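Local atomic coordinates of beta subunit of photoactivated adenylyl cyclase (Beggiatoa sp. PS, PDB entry 5M2A), a protein that probably makes cyclic AMP from ATP under blue light, by coupling a flavin-binding BLUF sensor domain to an adenylyl cyclase catalytic domain. Residues A[6-10]-A[61-65]; A[52-56]-A[86-92]; A[77-81]-A[135-139]. All coordinates share one frame; numbering follows the deposited sequence. Where two conformers were deposited one is given.

Contact 1. Residues A[6-10]-A[61-65]; sequences KRLVY and VDKLY. With FMN (flavin mononucleotide), chain F.
Leu8 and Tyr10 of strand 6-10 press against Val61 and Tyr65 of helix 61-65, and this apolar half of the contact is the tight one. Leu8 works with both branches: CD2 lies 3.6 Å from CG1 of Val61, the two side chains passing in opposite directions, while CD1 rests 3.9 Å from CD1 of Tyr65. Further along, the two tyrosine rings meet obliquely, their planes at 55°, with CD2 of Tyr10 at the edge of the Tyr65 ring, 3.5 Å from CE1. The first torsion of Tyr10 (chi1 75°) sets CG between the backbone N and the carbonyl carbon, and the ring then runs on past Tyr65 to place OH 3.4 Å from C6 of the flavin. That hydroxyl is hydrogen-bonded to Gln52, the tyrosine-glutamine pair familiar from BLUF photoreceptors. The helix reaches the cofactor too, through CD1 of Leu64, 3.3 Å from C2 of FMN.

At the other end the solvent side begins only at Asp62, for Lys6 is itself buried. Here Lys6 lays CG beside CB of Val61, bends at its third torsion and crosses Asp62 at about a right angle. Its NZ forms a salt bridge of 2.9 Å with OD1 of Asp62, taken on the syn lone pair; Asp62 itself is partly exposed.

The axes of segments 6-10 and 61-65 run nearly parallel, at 24°. Strand 5-14 lies between strands 49-55 and 77-83, and helix 58-69 covers the face that carries Lys6, Leu8 and Tyr10; Arg7 and Val9 point the other way, where Val9 packs on Leu115 of the second subunit.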
loop_
_atom_site.group_PDB
_atom_site.type_symbol
_atom_site.label_atom_id
_atom_site.label_comp_id
_atom_site.label_asym_id
_atom_site.label_seq_id
_atom_site.Cartn_x
_atom_site.Cartn_y
_atom_site.Cartn_z
ATOM N N LYS A 6 -0.317 27.948 16.244
ATOM C CA LYS A 6 -0.088 26.835 15.334
ATOM C C LYS A 6 -0.665 27.176 13.966
ATOM O O LYS A 6 -1.439 28.123 13.811
ATOM C CB LYS A 6 -0.719 25.538 15.852
ATOM C CG LYS A 6 -2.233 25.576 15.849
ATOM C CD LYS A 6 -2.830 24.360 16.522
ATOM C CE LYS A 6 -2.544 23.094 15.743
ATOM N NZ LYS A 6 -3.081 21.905 16.451
ATOM N N ARG A 7 -0.281 26.382 12.971
ATOM C CA ARG A 7 -0.784 26.548 11.616
ATOM C C ARG A 7 -1.045 25.172 11.031
ATOM O O ARG A 7 -0.174 24.296 11.080
ATOM C CB ARG A 7 0.205 27.334 10.751
ATOM C CG ARG A 7 -0.198 27.482 9.294
ATOM C CD ARG A 7 0.602 28.587 8.620
ATOM N NE ARG A 7 2.035 28.445 8.849
ATOM C CZ ARG A 7 2.775 29.303 9.544
ATOM N NH1 ARG A 7 2.221 30.385 10.074
ATOM N NH2 ARG A 7 4.073 29.084 9.702
ATOM N N LEU A 8 -2.243 24.978 10.492
ATOM C CA LEU A 8 -2.602 23.722 9.859
ATOM C C LEU A 8 -3.039 23.963 8.421
ATOM O O LEU A 8 -3.549 25.027 8.065
ATOM C CB LEU A 8 -3.699 22.987 10.645
ATOM C CG LEU A 8 -5.114 23.541 10.833
ATOM C CD1 LEU A 8 -5.990 23.287 9.611
ATOM C CD2 LEU A 8 -5.749 22.920 12.070
ATOM N N VAL A 9 -2.838 22.946 7.590
ATOM C CA VAL A 9 -3.235 22.997 6.193
ATOM C C VAL A 9 -3.965 21.705 5.896
ATOM O O VAL A 9 -3.529 20.637 6.336
ATOM C CB VAL A 9 -2.025 23.163 5.255
ATOM C CG1 VAL A 9 -2.488 23.329 3.813
ATOM C CG2 VAL A 9 -1.165 24.341 5.683
ATOM N N TYR A 10 -5.084 21.802 5.186
ATOM C CA TYR A 10 -5.856 20.620 4.845
ATOM C C TYR A 10 -6.422 20.775 3.445
ATOM O O TYR A 10 -6.525 21.881 2.907
ATOM C CB TYR A 10 -6.989 20.356 5.861
ATOM C CG TYR A 10 -8.182 21.280 5.758
ATOM C CD1 TYR A 10 -9.194 21.053 4.829
ATOM C CD2 TYR A 10 -8.304 22.377 6.601
ATOM C CE1 TYR A 10 -10.284 21.903 4.733
ATOM C CE2 TYR A 10 -9.391 23.227 6.515
ATOM C CZ TYR A 10 -10.378 22.988 5.578
ATOM O OH TYR A 10 -11.463 23.833 5.485
ATOM N N VAL A 61 -7.581 27.502 17.086
ATOM C CA VAL A 61 -7.513 26.805 15.805
ATOM C C VAL A 61 -8.140 25.420 15.911
ATOM O O VAL A 61 -8.838 24.969 14.994
ATOM C CB VAL A 61 -6.055 26.734 15.312
ATOM C CG1 VAL A 61 -5.960 25.869 14.071
ATOM C CG2 VAL A 61 -5.534 28.117 15.009
ATOM N N ASP A 62 -7.911 24.724 17.026
ATOM C CA ASP A 62 -8.457 23.377 17.177
ATOM C C ASP A 62 -9.972 23.406 17.322
ATOM O O ASP A 62 -10.667 22.529 16.798
ATOM C CB ASP A 62 -7.811 22.676 18.372
ATOM C CG ASP A 62 -6.338 22.391 18.151
ATOM O OD1 ASP A 62 -5.921 22.287 16.975
ATOM O OD2 ASP A 62 -5.599 22.270 19.150
ATOM N N LYS A 63 -10.500 24.407 18.034
ATOM C CA LYS A 63 -11.949 24.571 18.120
ATOM C C LYS A 63 -12.564 24.754 16.739
ATOM O O LYS A 63 -13.588 24.140 16.419
ATOM C CB LYS A 63 -12.297 25.764 19.011
ATOM C CG LYS A 63 -11.925 25.593 20.472
ATOM C CD LYS A 63 -12.288 26.830 21.282
ATOM C CE LYS A 63 -13.787 26.941 21.447
ATOM N NZ LYS A 63 -14.345 25.679 22.006
ATOM N N LEU A 64 -11.955 25.602 15.910
ATOM C CA LEU A 64 -12.499 25.864 14.581
ATOM C C LEU A 64 -12.407 24.633 13.689
ATOM O O LEU A 64 -13.350 24.322 12.951
ATOM C CB LEU A 64 -11.761 27.043 13.945
ATOM C CG LEU A 64 -12.028 27.288 12.461
ATOM C CD1 LEU A 64 -13.506 27.502 12.220
ATOM C CD2 LEU A 64 -11.211 28.468 11.952
ATOM N N TYR A 65 -11.273 23.930 13.725
ATOM C CA TYR A 65 -11.116 22.771 12.853
ATOM C C TYR A 65 -12.084 21.653 13.228
ATOM O O TYR A 65 -12.539 20.909 12.351
ATOM C CB TYR A 65 -9.671 22.275 12.891
ATOM C CG TYR A 65 -9.354 21.216 11.854
ATOM C CD1 TYR A 65 -9.360 21.520 10.500
ATOM C CD2 TYR A 65 -9.045 19.915 12.231
ATOM C CE1 TYR A 65 -9.069 20.558 9.548
ATOM C CE2 TYR A 65 -8.753 18.948 11.288
ATOM C CZ TYR A 65 -8.768 19.273 9.947
ATOM O OH TYR A 65 -8.479 18.319 8.995
HETATM N N1 FMN F . -15.789 28.912 9.709
HETATM C C2 FMN F . -14.974 29.798 10.386
HETATM O O2 FMN F . -15.393 30.379 11.382
HETATM N N3 FMN F . -13.681 30.026 9.962
HETATM C C4 FMN F . -13.200 29.369 8.848
HETATM O O4 FMN F . -12.050 29.570 8.461
HETATM C C4A FMN F . -14.014 28.481 8.164
HETATM N N5 FMN F . -13.518 27.838 7.056
HETATM C C5A FMN F . -14.311 26.956 6.370
HETATM C C6 FMN F . -13.797 26.314 5.256
HETATM C C7 FMN F . -14.586 25.419 4.550
HETATM C C7M FMN F . -14.007 24.740 3.346
HETATM C C8 FMN F . -15.894 25.171 4.962
HETATM C C8M FMN F . -16.757 24.207 4.209
HETATM C C9 FMN F . -16.409 25.816 6.084
HETATM C C9A FMN F . -15.616 26.710 6.791
HETATM N N10 FMN F . -16.118 27.352 7.905
HETATM C C10 FMN F . -15.317 28.246 8.594
HETATM C "C1'" FMN F . -17.539 27.086 8.326
HETATM C "C2'" FMN F . -17.677 26.362 9.659
HETATM O "O2'" FMN F . -17.655 24.972 9.435
HETATM C "C3'" FMN F . -19.006 26.753 10.289
HETATM O "O3'" FMN F . -20.026 26.632 9.318
HETATM C "C4'" FMN F . -18.955 28.193 10.788
HETATM O "O4'" FMN F . -17.915 28.327 11.731
HETATM C "C5'" FMN F . -20.270 28.606 11.437
HETATM O "O5'" FMN F . -20.523 27.755 12.532
HETATM P P FMN F . -21.702 28.084 13.574
HETATM O O1P FMN F . -21.198 29.135 14.534
HETATM O O2P FMN F . -22.904 28.610 12.821
HETATM O O3P FMN F . -22.067 26.823 14.324
#

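Contact 2. Residues A[52-56]-A[86-92]; sequences QILEG and ITDRMFP. With FMN (flavin mononucleotide), chain F.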
loop_
_atom_site.group_PDB
_atom_site.type_symbol
_atom_site.label_atom_id
_atom_site.label_comp_id
_atom_site.label_asym_id
_atom_site.label_seq_id
_atom_site.Cartn_x
_atom_site.Cartn_y
_atom_site.Cartn_z
ATOM N N GLN A 52 -7.226 24.819 2.541
ATOM C CA GLN A 52 -7.299 25.881 3.533
ATOM C C GLN A 52 -6.095 25.853 4.458
ATOM O O GLN A 52 -5.636 24.789 4.873
ATOM C CB GLN A 52 -8.596 25.823 4.355
ATOM C CG GLN A 52 -8.858 27.147 5.126
ATOM C CD GLN A 52 -10.224 27.201 5.783
ATOM O OE1 GLN A 52 -10.821 26.167 6.094
ATOM N NE2 GLN A 52 -10.728 28.409 6.000
ATOM N N ILE A 53 -5.606 27.047 4.782
ATOM C CA ILE A 53 -4.559 27.254 5.770
ATOM C C ILE A 53 -5.171 28.071 6.897
ATOM O O ILE A 53 -5.783 29.112 6.642
ATOM C CB ILE A 53 -3.345 27.983 5.164
ATOM C CG1 ILE A 53 -2.840 27.249 3.918
ATOM C CG2 ILE A 53 -2.233 28.116 6.201
ATOM C CD1 ILE A 53 -1.713 27.976 3.176
ATOM N N LEU A 54 -5.031 27.586 8.129
ATOM C CA LEU A 54 -5.537 28.256 9.320
ATOM C C LEU A 54 -4.385 28.491 10.287
ATOM O O LEU A 54 -3.522 27.625 10.451
ATOM C CB LEU A 54 -6.626 27.414 10.007
ATOM C CG LEU A 54 -7.920 27.115 9.250
ATOM C CD1 LEU A 54 -8.787 26.139 10.039
ATOM C CD2 LEU A 54 -8.687 28.399 8.962
ATOM N N GLU A 55 -4.356 29.661 10.927
ATOM C CA GLU A 55 -3.314 29.928 11.906
ATOM C C GLU A 55 -3.868 30.788 13.035
ATOM O O GLU A 55 -4.784 31.589 12.840
ATOM C CB GLU A 55 -2.087 30.596 11.272
ATOM C CG GLU A 55 -2.418 31.649 10.243
ATOM C CD GLU A 55 -1.184 32.272 9.618
ATOM O OE1 GLU A 55 -1.316 33.334 8.973
ATOM O OE2 GLU A 55 -0.083 31.698 9.769
ATOM N N GLY A 56 -3.302 30.594 14.216
ATOM C CA GLY A 56 -3.758 31.278 15.413
ATOM C C GLY A 56 -3.371 30.467 16.631
ATOM O O GLY A 56 -2.735 29.419 16.527
ATOM N N ILE A 86 4.562 28.246 16.078
ATOM C CA ILE A 86 4.999 29.080 14.965
ATOM C C ILE A 86 5.384 30.459 15.480
ATOM O O ILE A 86 4.772 31.004 16.407
ATOM C CB ILE A 86 3.915 29.172 13.874
ATOM C CG1 ILE A 86 2.654 29.845 14.424
ATOM C CG2 ILE A 86 3.593 27.795 13.321
ATOM C CD1 ILE A 86 1.774 30.466 13.363
ATOM N N THR A 87 6.411 31.037 14.864
ATOM C CA THR A 87 6.879 32.354 15.270
ATOM C C THR A 87 6.092 33.473 14.600
ATOM O O THR A 87 5.738 34.458 15.256
ATOM C CB THR A 87 8.372 32.500 14.958
ATOM O OG1 THR A 87 9.103 31.441 15.591
ATOM C CG2 THR A 87 8.895 33.838 15.461
ATOM N N ASP A 88 5.795 33.332 13.310
ATOM C CA ASP A 88 5.159 34.386 12.537
ATOM C C ASP A 88 3.938 33.847 11.810
ATOM O O ASP A 88 3.964 32.739 11.262
ATOM C CB ASP A 88 6.133 34.983 11.520
ATOM C CG ASP A 88 7.487 35.305 12.128
ATOM O OD1 ASP A 88 7.533 36.018 13.154
ATOM O OD2 ASP A 88 8.507 34.833 11.582
ATOM N N ARG A 89 2.870 34.638 11.812
ATOM C CA ARG A 89 1.722 34.345 10.968
ATOM C C ARG A 89 2.118 34.437 9.503
ATOM O O ARG A 89 2.895 35.310 9.106
ATOM C CB ARG A 89 0.581 35.319 11.253
ATOM C CG ARG A 89 -0.140 35.075 12.562
ATOM C CD ARG A 89 -1.224 36.118 12.776
ATOM N NE ARG A 89 -1.838 35.996 14.094
ATOM C CZ ARG A 89 -2.927 35.280 14.347
ATOM N NH1 ARG A 89 -3.527 34.613 13.369
ATOM N NH2 ARG A 89 -3.413 35.228 15.579
ATOM N N MET A 90 1.574 33.528 8.697
ATOM C CA MET A 90 1.819 33.565 7.264
ATOM C C MET A 90 0.971 34.623 6.563
ATOM O O MET A 90 1.418 35.215 5.573
ATOM C CB MET A 90 1.542 32.184 6.665
ATOM C CG MET A 90 2.395 31.844 5.473
ATOM S SD MET A 90 2.132 30.144 4.934
ATOM C CE MET A 90 3.540 29.961 3.838
ATOM N N PHE A 91 -0.237 34.879 7.059
ATOM C CA PHE A 91 -1.181 35.801 6.430
ATOM C C PHE A 91 -1.756 36.730 7.491
ATOM O O PHE A 91 -2.964 36.736 7.750
ATOM C CB PHE A 91 -2.278 35.025 5.702
ATOM C CG PHE A 91 -1.743 33.954 4.810
ATOM C CD1 PHE A 91 -1.194 34.275 3.581
ATOM C CD2 PHE A 91 -1.759 32.631 5.208
ATOM C CE1 PHE A 91 -0.689 33.292 2.755
ATOM C CE2 PHE A 91 -1.251 31.642 4.385
ATOM C CZ PHE A 91 -0.715 31.978 3.154
ATOM N N PRO A 92 -0.910 37.565 8.097
ATOM C CA PRO A 92 -1.353 38.355 9.256
ATOM C C PRO A 92 -2.490 39.317 8.961
ATOM O O PRO A 92 -3.177 39.741 9.897
ATOM C CB PRO A 92 -0.083 39.114 9.665
ATOM C CG PRO A 92 0.705 39.219 8.400
ATOM C CD PRO A 92 0.443 37.938 7.655
HETATM N N1 FMN F . -15.789 28.912 9.709
HETATM C C2 FMN F . -14.974 29.798 10.386
HETATM O O2 FMN F . -15.393 30.379 11.382
HETATM N N3 FMN F . -13.681 30.026 9.962
HETATM C C4 FMN F . -13.200 29.369 8.848
HETATM O O4 FMN F . -12.050 29.570 8.461
HETATM C C4A FMN F . -14.014 28.481 8.164
HETATM N N5 FMN F . -13.518 27.838 7.056
HETATM C C5A FMN F . -14.311 26.956 6.370
HETATM C C6 FMN F . -13.797 26.314 5.256
HETATM C C7 FMN F . -14.586 25.419 4.550
HETATM C C7M FMN F . -14.007 24.740 3.346
HETATM C C8 FMN F . -15.894 25.171 4.962
HETATM C C8M FMN F . -16.757 24.207 4.209
HETATM C C9 FMN F . -16.409 25.816 6.084
HETATM C C9A FMN F . -15.616 26.710 6.791
HETATM N N10 FMN F . -16.118 27.352 7.905
HETATM C C10 FMN F . -15.317 28.246 8.594
HETATM C "C1'" FMN F . -17.539 27.086 8.326
HETATM C "C2'" FMN F . -17.677 26.362 9.659
HETATM O "O2'" FMN F . -17.655 24.972 9.435
HETATM C "C3'" FMN F . -19.006 26.753 10.289
HETATM O "O3'" FMN F . -20.026 26.632 9.318
HETATM C "C4'" FMN F . -18.955 28.193 10.788
HETATM O "O4'" FMN F . -17.915 28.327 11.731
HETATM C "C5'" FMN F . -20.270 28.606 11.437
HETATM O "O5'" FMN F . -20.523 27.755 12.532
HETATM P P FMN F . -21.702 28.084 13.574
HETATM O O1P FMN F . -21.198 29.135 14.534
HETATM O O2P FMN F . -22.904 28.610 12.821
HETATM O O3P FMN F . -22.067 26.823 14.324
#
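Ile86 opens the loop 86-92 by bringing CD1 to 4.2 Å from OE2 of Glu55, the residue of strand 52-55 whose carboxylate the loop meets with its backbone. Next to engage is Arg89, whose CB lies 3.6 Å from OE1 of Glu55. Its extended chain carries the guanidinium back past CA of Gly56; NH1 gives a weak bond of 3.3 Å (126° at the hydrogen) to the carbonyl O of Glu55, while NH2 has a firmer partner in the carbonyl of Asn38. Two successive amides then meet the carboxylate, each on a syn lone pair: Met90 N to OE2 at 2.7 Å, nearly straight at 175°, and Phe91 N to OE1, also 2.7 Å, at 160°. Thr40 adds a bond to OE1 and Arg7 a salt bridge to OE2, so both buried oxygens are shared. Were Glu55 replaced by an alanine, the amides of Met90 and Phe91 would probably lose these acceptors and Arg7 this charged mate. The ring of Phe91 finally offers its edge to Ile53, CE2 of Phe91 lying 3.9 Å from CD1 of Ile53.

On the far face of the strand, Gln52 NE2 donates to the flavin N5 at 3.0 Å. Strand 49-55 runs between strands 5-14 and 40-46, with helix 58-69 over the flavin side and Pro111 and Leu115 of the second subunit against Phe91 and Ile53.

Contact 3. Residues A[77-81]-A[135-139]; sequences ILCLK and IYLIN
Leu78 starts the contact with CD1 near CG2 of both Ile135 and Ile138 in helix 135-139, loosely at 4.3 Å in each case. With CG anti to the backbone N (chi1 175°), its branches swing over to the helix, although the side chain leaves the strand at a slant; His123 and Glu127 of helix 110-129 also touch it.

At Cys79 the backbones come closest. Its N donates to OD1 of Asn139 at 3.1 Å, 156° at the hydrogen, approaching in the carbonyl plane, in the conformer described here; a second was modelled, so the bond may not be permanent. The carbonyl O of Cys79 accepts a CA-H contact from Asn139 (CA to O 3.5 Å) and has CG2 of Ile138 beside it at 3.6 Å. The carbonyl O of Ile138 lies 3.1 Å from Cys79 O, but both are acceptors and no bond joins them.

Strand 77-83 is paired along one side with strand 5-14, so the backbone N and O of Cys79 point outward from the sheet edge, and the last turn of helix 132-139, with its axis at 63° to the strand, settles against this edge. That helix follows helix 110-129 and precedes strand 150-161 of the cyclase sheet, which probably makes this a junction between sensor and catalytic parts.

At Leu80 the link becomes indirect: one water donates hydrogen bonds, each 2.9 Å, to Leu80 O and Ile138 O, though its protons may be shared with other acceptors. Leu80 and Lys81 together face Val9, a classic beta bulge. The Leu80 side chain points away from the helix and packs on Ile119 of the second subunit, while Lys81 NZ is hydrogen-bonded to OG1 of Thr118 of that same subunit.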
loop_
_atom_site.group_PDB
_atom_site.type_symbol
_atom_site.label_atom_id
_atom_site.label_comp_id
_atom_site.label_asym_id
_atom_site.label_seq_id
_atom_site.Cartn_x
_atom_site.Cartn_y
_atom_site.Cartn_z
ATOM N N ILE A 77 -11.900 14.900 4.096
ATOM C CA ILE A 77 -11.000 15.915 4.631
ATOM C C ILE A 77 -9.708 15.257 5.094
ATOM O O ILE A 77 -9.726 14.286 5.860
ATOM C CB ILE A 77 -11.676 16.682 5.776
ATOM C CG1 ILE A 77 -12.970 17.332 5.278
ATOM C CG2 ILE A 77 -10.714 17.718 6.355
ATOM C CD1 ILE A 77 -13.893 17.781 6.394
ATOM N N LEU A 78 -8.576 15.786 4.633
ATOM C CA LEU A 78 -7.267 15.294 5.045
ATOM C C LEU A 78 -6.412 16.486 5.440
ATOM O O LEU A 78 -6.092 17.337 4.601
ATOM C CB LEU A 78 -6.595 14.477 3.941
ATOM C CG LEU A 78 -5.162 14.035 4.249
ATOM C CD1 LEU A 78 -5.119 13.147 5.478
ATOM C CD2 LEU A 78 -4.523 13.328 3.062
ATOM N N CYS A 79 -6.051 16.550 6.716
ATOM C CA CYS A 79 -5.083 17.537 7.169
ATOM C C CYS A 79 -3.687 17.089 6.757
ATOM O O CYS A 79 -3.264 15.975 7.085
ATOM C CB CYS A 79 -5.168 17.720 8.683
ATOM S SG CYS A 79 -4.020 18.963 9.321
ATOM N N LEU A 80 -2.974 17.961 6.041
ATOM C CA LEU A 80 -1.693 17.614 5.435
ATOM C C LEU A 80 -0.494 18.025 6.266
ATOM O O LEU A 80 0.566 17.397 6.164
ATOM C CB LEU A 80 -1.560 18.269 4.060
ATOM C CG LEU A 80 -2.539 17.819 2.985
ATOM C CD1 LEU A 80 -2.266 18.621 1.733
ATOM C CD2 LEU A 80 -2.394 16.329 2.730
ATOM N N LYS A 81 -0.628 19.063 7.076
ATOM C CA LYS A 81 0.530 19.589 7.772
ATOM C C LYS A 81 0.042 20.376 8.970
ATOM O O LYS A 81 -0.957 21.094 8.887
ATOM C CB LYS A 81 1.382 20.471 6.847
ATOM C CG LYS A 81 2.544 21.171 7.544
ATOM C CD LYS A 81 3.157 22.256 6.668
ATOM C CE LYS A 81 4.147 21.692 5.664
ATOM N NZ LYS A 81 4.691 22.760 4.771
ATOM N N ILE A 135 -2.417 7.204 6.931
ATOM C CA ILE A 135 -3.340 8.329 6.796
ATOM C C ILE A 135 -3.591 8.967 8.156
ATOM O O ILE A 135 -3.643 10.198 8.287
ATOM C CB ILE A 135 -4.647 7.858 6.130
ATOM C CG1 ILE A 135 -4.383 7.430 4.684
ATOM C CG2 ILE A 135 -5.724 8.947 6.207
ATOM C CD1 ILE A 135 -3.803 8.528 3.807
ATOM N N TYR A 136 -3.741 8.140 9.187
ATOM C CA TYR A 136 -3.924 8.653 10.540
ATOM C C TYR A 136 -2.753 9.536 10.959
ATOM O O TYR A 136 -2.947 10.660 11.443
ATOM C CB TYR A 136 -4.094 7.481 11.508
ATOM C CG TYR A 136 -4.226 7.904 12.944
ATOM C CD1 TYR A 136 -5.454 8.289 13.464
ATOM C CD2 TYR A 136 -3.122 7.928 13.779
ATOM C CE1 TYR A 136 -5.578 8.685 14.777
ATOM C CE2 TYR A 136 -3.234 8.321 15.095
ATOM C CZ TYR A 136 -4.463 8.700 15.589
ATOM O OH TYR A 136 -4.574 9.091 16.902
ATOM N N LEU A 137 -1.526 9.043 10.774
ATOM C CA LEU A 137 -0.348 9.813 11.176
ATOM C C LEU A 137 -0.283 11.148 10.452
ATOM O O LEU A 137 0.019 12.182 11.060
ATOM C CB LEU A 137 0.922 9.007 10.912
ATOM C CG LEU A 137 1.124 7.822 11.850
ATOM C CD1 LEU A 137 2.268 6.950 11.370
ATOM C CD2 LEU A 137 1.370 8.301 13.286
ATOM N N ILE A 138 -0.562 11.146 9.149
ATOM C CA ILE A 138 -0.539 12.393 8.390
ATOM C C ILE A 138 -1.610 13.343 8.899
ATOM O O ILE A 138 -1.374 14.551 9.043
ATOM C CB ILE A 138 -0.706 12.102 6.889
ATOM C CG1 ILE A 138 0.528 11.372 6.369
ATOM C CG2 ILE A 138 -0.920 13.401 6.107
ATOM C CD1 ILE A 138 0.358 10.844 5.001
ATOM N N ASN A 139 -2.811 12.819 9.167
ATOM C CA ASN A 139 -3.892 13.651 9.676
ATOM C C ASN A 139 -3.524 14.291 11.016
ATOM O O ASN A 139 -3.998 15.391 11.322
ATOM C CB ASN A 139 -5.162 12.814 9.807
ATOM C CG ASN A 139 -6.423 13.652 9.810
ATOM O OD1 ASN A 139 -6.504 14.679 9.138
ATOM N ND2 ASN A 139 -7.421 13.210 10.568
HETATM O O HOH W 1 1.213 15.643 8.432
#

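All three contacts are built on one sheet of the BLUF domain, with strand 5-14 between strands 49-55 and 77-83. Contact 1 is central: its centre lies about 10 Å from that of contact 2 and about 12 Å from that of contact 3, whereas contacts 2 and 3 are about 18 Å apart and do not touch. Along the chain contacts 1 and 2 interleave, as do 2 and 3, while contact 1 closes before contact 3 opens. Contacts 1 and 2 both reach the flavin; all three meet the second subunit, contact 1 through Val9 alone. The sheet thus connects the flavin site with the helix leading to the cyclase, a plausible route for the light signal.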